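Local coordinates for protein glycoside transferase (Listeria monocytogenes, PDB 6R2M) that probably acts outside the cell as the glycoside hydrolase PssZ, working on exopolysaccharide, at residues 63-66 against 67-70; 88-92 against 93-97. All coordinates share one frame; numbering follows the deposited sequence.

Interaction 1: 63-66 against 67-70; sequences VNDS and KTFQ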
loop_
_atom_site.group_PDB
_atom_site.type_symbol
_atom_site.label_atom_id
_atom_site.label_comp_id
_atom_site.label_asym_id
_atom_site.label_seq_id
_atom_site.Cartn_x
_atom_site.Cartn_y
_atom_site.Cartn_z
ATOM N N VAL A 63 -14.770 -0.805 -7.390
ATOM C CA VAL A 63 -15.778 -0.233 -8.286
ATOM C C VAL A 63 -16.434 -1.293 -9.173
ATOM O O VAL A 63 -17.155 -0.947 -10.113
ATOM C CB VAL A 63 -15.213 0.925 -9.137
ATOM C CG1 VAL A 63 -14.710 2.047 -8.236
ATOM C CG2 VAL A 63 -14.101 0.464 -10.098
ATOM N N ASN A 64 -16.215 -2.576 -8.886
ATOM C CA ASN A 64 -16.959 -3.666 -9.529
ATOM C C ASN A 64 -16.707 -3.721 -11.029
ATOM O O ASN A 64 -17.637 -3.854 -11.821
ATOM C CB ASN A 64 -18.467 -3.561 -9.248
ATOM C CG ASN A 64 -19.219 -4.824 -9.647
ATOM O OD1 ASN A 64 -18.746 -5.932 -9.401
ATOM N ND2 ASN A 64 -20.368 -4.660 -10.298
ATOM N N ASP A 65 -15.445 -3.604 -11.440
ATOM C CA ASP A 65 -15.100 -3.584 -12.865
ATOM C C ASP A 65 -14.289 -4.830 -13.224
ATOM O O ASP A 65 -13.059 -4.813 -13.278
ATOM C CB ASP A 65 -14.351 -2.294 -13.213
ATOM C CG ASP A 65 -14.104 -2.146 -14.711
ATOM O OD1 ASP A 65 -14.423 -3.079 -15.482
ATOM O OD2 ASP A 65 -13.579 -1.089 -15.118
ATOM N N SER A 66 -15.000 -5.924 -13.513
ATOM C CA SER A 66 -14.290 -7.175 -13.761
ATOM C C SER A 66 -13.497 -7.145 -15.058
ATOM O O SER A 66 -12.426 -7.763 -15.142
ATOM C CB SER A 66 -15.279 -8.337 -13.765
ATOM O OG SER A 66 -15.994 -8.306 -14.982
ATOM N N LYS A 67 -14.007 -6.455 -16.074
ATOM C CA LYS A 67 -13.307 -6.428 -17.353
ATOM C C LYS A 67 -11.954 -5.739 -17.238
ATOM O O LYS A 67 -10.930 -6.274 -17.689
ATOM C CB LYS A 67 -14.160 -5.738 -18.412
ATOM C CG LYS A 67 -13.425 -5.439 -19.697
ATOM C CD LYS A 67 -14.382 -4.844 -20.720
ATOM C CE LYS A 67 -13.649 -4.380 -21.968
ATOM N NZ LYS A 67 -12.731 -3.244 -21.667
ATOM N N THR A 68 -11.921 -4.551 -16.629
ATOM C CA THR A 68 -10.633 -3.878 -16.475
ATOM C C THR A 68 -9.737 -4.628 -15.489
ATOM O O THR A 68 -8.522 -4.679 -15.684
ATOM C CB THR A 68 -10.833 -2.412 -16.060
ATOM O OG1 THR A 68 -11.812 -1.807 -16.920
ATOM C CG2 THR A 68 -9.508 -1.611 -16.195
ATOM N N PHE A 69 -10.317 -5.257 -14.464
ATOM C CA PHE A 69 -9.518 -6.052 -13.537
ATOM C C PHE A 69 -8.787 -7.176 -14.273
ATOM O O PHE A 69 -7.589 -7.393 -14.060
ATOM C CB PHE A 69 -10.404 -6.618 -12.414
ATOM C CG PHE A 69 -9.621 -7.306 -11.335
ATOM C CD1 PHE A 69 -9.317 -8.651 -11.448
ATOM C CD2 PHE A 69 -9.128 -6.597 -10.239
ATOM C CE1 PHE A 69 -8.568 -9.296 -10.476
ATOM C CE2 PHE A 69 -8.361 -7.233 -9.262
ATOM C CZ PHE A 69 -8.080 -8.586 -9.381
ATOM N N GLN A 70 -9.500 -7.922 -15.120
ATOM C CA GLN A 70 -8.856 -9.013 -15.852
ATOM C C GLN A 70 -7.806 -8.488 -16.824
ATOM O O GLN A 70 -6.771 -9.138 -17.021
ATOM C CB GLN A 70 -9.913 -9.854 -16.577
ATOM C CG GLN A 70 -9.350 -10.943 -17.507
ATOM C CD GLN A 70 -8.434 -11.923 -16.803
ATOM O OE1 GLN A 70 -8.692 -12.330 -15.682
ATOM N NE2 GLN A 70 -7.350 -12.309 -17.471
HETATM O O HOH W 1 -16.698 -4.845 -16.133
#

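Interaction 2: 88-92 against 93-97; sequences KWEAT and DATTT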
loop_
_atom_site.group_PDB
_atom_site.type_symbol
_atom_site.label_atom_id
_atom_site.label_comp_id
_atom_site.label_asym_id
_atom_site.label_seq_id
_atom_site.Cartn_x
_atom_site.Cartn_y
_atom_site.Cartn_z
ATOM N N LYS A 88 7.960 -9.253 -9.887
ATOM C CA LYS A 88 8.963 -8.191 -9.956
ATOM C C LYS A 88 8.401 -6.890 -9.390
ATOM O O LYS A 88 7.273 -6.510 -9.701
ATOM C CB LYS A 88 9.382 -7.960 -11.406
ATOM C CG LYS A 88 10.108 -9.100 -12.061
ATOM C CD LYS A 88 10.419 -8.699 -13.489
ATOM C CE LYS A 88 11.238 -9.744 -14.211
ATOM N NZ LYS A 88 11.505 -9.290 -15.602
ATOM N N TRP A 89 9.193 -6.185 -8.571
ATOM C CA TRP A 89 8.669 -4.940 -8.004
ATOM C C TRP A 89 8.507 -3.858 -9.070
ATOM O O TRP A 89 7.726 -2.925 -8.869
ATOM C CB TRP A 89 9.546 -4.449 -6.835
ATOM C CG TRP A 89 10.859 -3.845 -7.229
ATOM C CD1 TRP A 89 12.060 -4.491 -7.355
ATOM C CD2 TRP A 89 11.114 -2.465 -7.541
ATOM N NE1 TRP A 89 13.042 -3.595 -7.724
ATOM C CE2 TRP A 89 12.486 -2.349 -7.845
ATOM C CE3 TRP A 89 10.319 -1.313 -7.579
ATOM C CZ2 TRP A 89 13.077 -1.132 -8.203
ATOM C CZ3 TRP A 89 10.911 -0.104 -7.931
ATOM C CH2 TRP A 89 12.273 -0.023 -8.241
ATOM N N GLU A 90 9.205 -3.971 -10.206
ATOM C CA GLU A 90 8.905 -3.148 -11.376
ATOM C C GLU A 90 9.184 -3.970 -12.629
ATOM O O GLU A 90 9.941 -4.946 -12.605
ATOM C CB GLU A 90 9.692 -1.825 -11.372
ATOM C CG GLU A 90 11.182 -1.943 -11.640
ATOM C CD GLU A 90 11.857 -0.577 -11.729
ATOM O OE1 GLU A 90 11.140 0.432 -11.941
ATOM O OE2 GLU A 90 13.095 -0.518 -11.583
ATOM N N ALA A 91 8.546 -3.580 -13.731
ATOM C CA ALA A 91 8.522 -4.421 -14.931
ATOM C C ALA A 91 9.676 -4.054 -15.861
ATOM O O ALA A 91 9.505 -3.386 -16.889
ATOM C CB ALA A 91 7.178 -4.288 -15.637
ATOM N N THR A 92 10.878 -4.505 -15.490
ATOM C CA THR A 92 12.033 -4.430 -16.374
ATOM C C THR A 92 12.774 -5.761 -16.331
ATOM O O THR A 92 12.694 -6.519 -15.358
ATOM C CB THR A 92 13.012 -3.288 -16.015
ATOM O OG1 THR A 92 13.705 -3.588 -14.798
ATOM C CG2 THR A 92 12.296 -1.956 -15.860
ATOM N N ASP A 93 13.505 -6.036 -17.414
ATOM C CA ASP A 93 14.278 -7.269 -17.496
ATOM C C ASP A 93 15.359 -7.313 -16.427
ATOM O O ASP A 93 15.723 -8.398 -15.952
ATOM C CB ASP A 93 14.889 -7.401 -18.902
ATOM C CG ASP A 93 15.742 -8.655 -19.062
ATOM O OD1 ASP A 93 15.244 -9.769 -18.762
ATOM O OD2 ASP A 93 16.910 -8.532 -19.506
ATOM N N ALA A 94 15.859 -6.150 -16.019
ATOM C CA ALA A 94 16.951 -6.062 -15.061
ATOM C C ALA A 94 16.501 -6.219 -13.621
ATOM O O ALA A 94 17.353 -6.296 -12.731
ATOM C CB ALA A 94 17.674 -4.726 -15.205
ATOM N N THR A 95 15.198 -6.260 -13.367
ATOM C CA THR A 95 14.690 -6.367 -12.002
ATOM C C THR A 95 14.785 -7.806 -11.535
ATOM O O THR A 95 14.268 -8.713 -12.192
ATOM C CB THR A 95 13.242 -5.883 -11.932
ATOM O OG1 THR A 95 13.192 -4.519 -12.364
ATOM C CG2 THR A 95 12.698 -5.982 -10.492
ATOM N N THR A 96 15.401 -8.013 -10.374
ATOM C CA THR A 96 15.649 -9.364 -9.886
ATOM C C THR A 96 15.029 -9.615 -8.521
ATOM O O THR A 96 15.329 -10.644 -7.907
ATOM C CB THR A 96 17.152 -9.660 -9.814
ATOM O OG1 THR A 96 17.783 -8.729 -8.929
ATOM C CG2 THR A 96 17.787 -9.566 -11.204
ATOM N N THR A 97 14.200 -8.701 -8.021
ATOM C CA THR A 97 13.614 -8.810 -6.695
ATOM C C THR A 97 12.125 -8.496 -6.745
ATOM O O THR A 97 11.639 -7.808 -7.650
ATOM C CB THR A 97 14.286 -7.845 -5.693
ATOM O OG1 THR A 97 14.305 -6.526 -6.249
ATOM C CG2 THR A 97 15.721 -8.242 -5.425
HETATM O O HOH W 2 14.699 -2.535 -11.028
#

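Interaction 1: 63-66 against 67-70
Asp65, just ahead of helix 66-79, caps its first turn and holds Thr68 with both carboxylate oxygens. With CG anti to the backbone N (chi1 -174°), the carboxylate is carried across to the start of the helix. OD1 of Asp65 takes the amide N of Thr68 at 3.1 Å, an almost straight bond (174° at the hydrogen), while Asp65 OD2 accepts from Thr68 OG1 at 2.6 Å. Both donors come from above the carboxylate plane, the amide more steeply. Gln23 gives OD2 a second donor through its side-chain amide. A water joins Asp65 OD1 (3.0 Å) to Lys67 N (3.1 Å), so this early amide is satisfied as well. The Lys67 side chain runs away from the contact to a salt bridge with Glu71. Ser66 takes part chiefly through its backbone: its O accepts from Gln70 N at 2.9 Å, one residue on from the bond between Asp65 O and Phe69 N (3.0 Å). Its hydroxyl turns elsewhere, to the carbonyl of Lys13. Asn64, with positive phi, is the C-prime residue of a Schellman motif that ends helix 50-62, and Asp65 is the N-cap of the next: a tight helix-to-helix junction.

Interaction 2: 88-92 against 93-97
Thr95 points into the bend of the 88-97 loop and crosses the Thr92 side chain at about a right angle, their hydroxyls meeting at 2.7 Å between OG1 of Thr92 and OG1 of Thr95; either could be the donor. Thr95 OG1 also lies 3.3 Å from Glu90 O, a weak bond at best, and 2.8 Å from a water that donates to Glu90 OE2. The other carboxylate oxygen of Glu90 is held by His47. A chi1 of -59° turns the Thr95 hydroxyl toward the Thr92 side chain and sends the CG2 methyl obliquely against the Trp89 indole, 3.5 Å from CD1. Thr97 lies alongside the same indole, pointing the same way, its OG1 at the ring edge near the plane and 3.2 Å from Trp89 CD1. Over one face, toward the rim, sits Glu90 CG. The extended Lys88 chain runs past the Thr95 carbonyl and ends with NZ 3.0 Å from Thr92 O. Thr92 O has a second donor, Thr95 N at 3.2 Å; the ammonium and the amide approach from opposite faces of the carbonyl plane, so the Thr92 carbonyl is held from both faces. Farther back, Trp89 N bonds to Thr97 O at 3.1 Å, in the carbonyl plane, and closes the base. Together with the inverse gamma turn centred on Ala91, the type I beta turn from Thr92 to Thr95 makes this a compact surface loop between helices 66-79 and 100-116.

How the interactions relate
Both contacts are local and follow one another in the chain: interaction 1 includes the first turn of helix 66-79, and interaction 2 lies in the long loop that follows that helix. Their centres are 25 Å apart and their nearest atoms about 15 Å, so they do not touch. Interaction 1 is largely buried, with Phe69 packed among helices 50-62 and 100-116, and a carboxylate answers the amide and hydroxyl of a helix end. Interaction 2 belongs to the surface; without helix or strand to order it, threonine hydroxyls, a lysine ammonium and backbone groups fix its turns, with the indole as the one aromatic side chain involved.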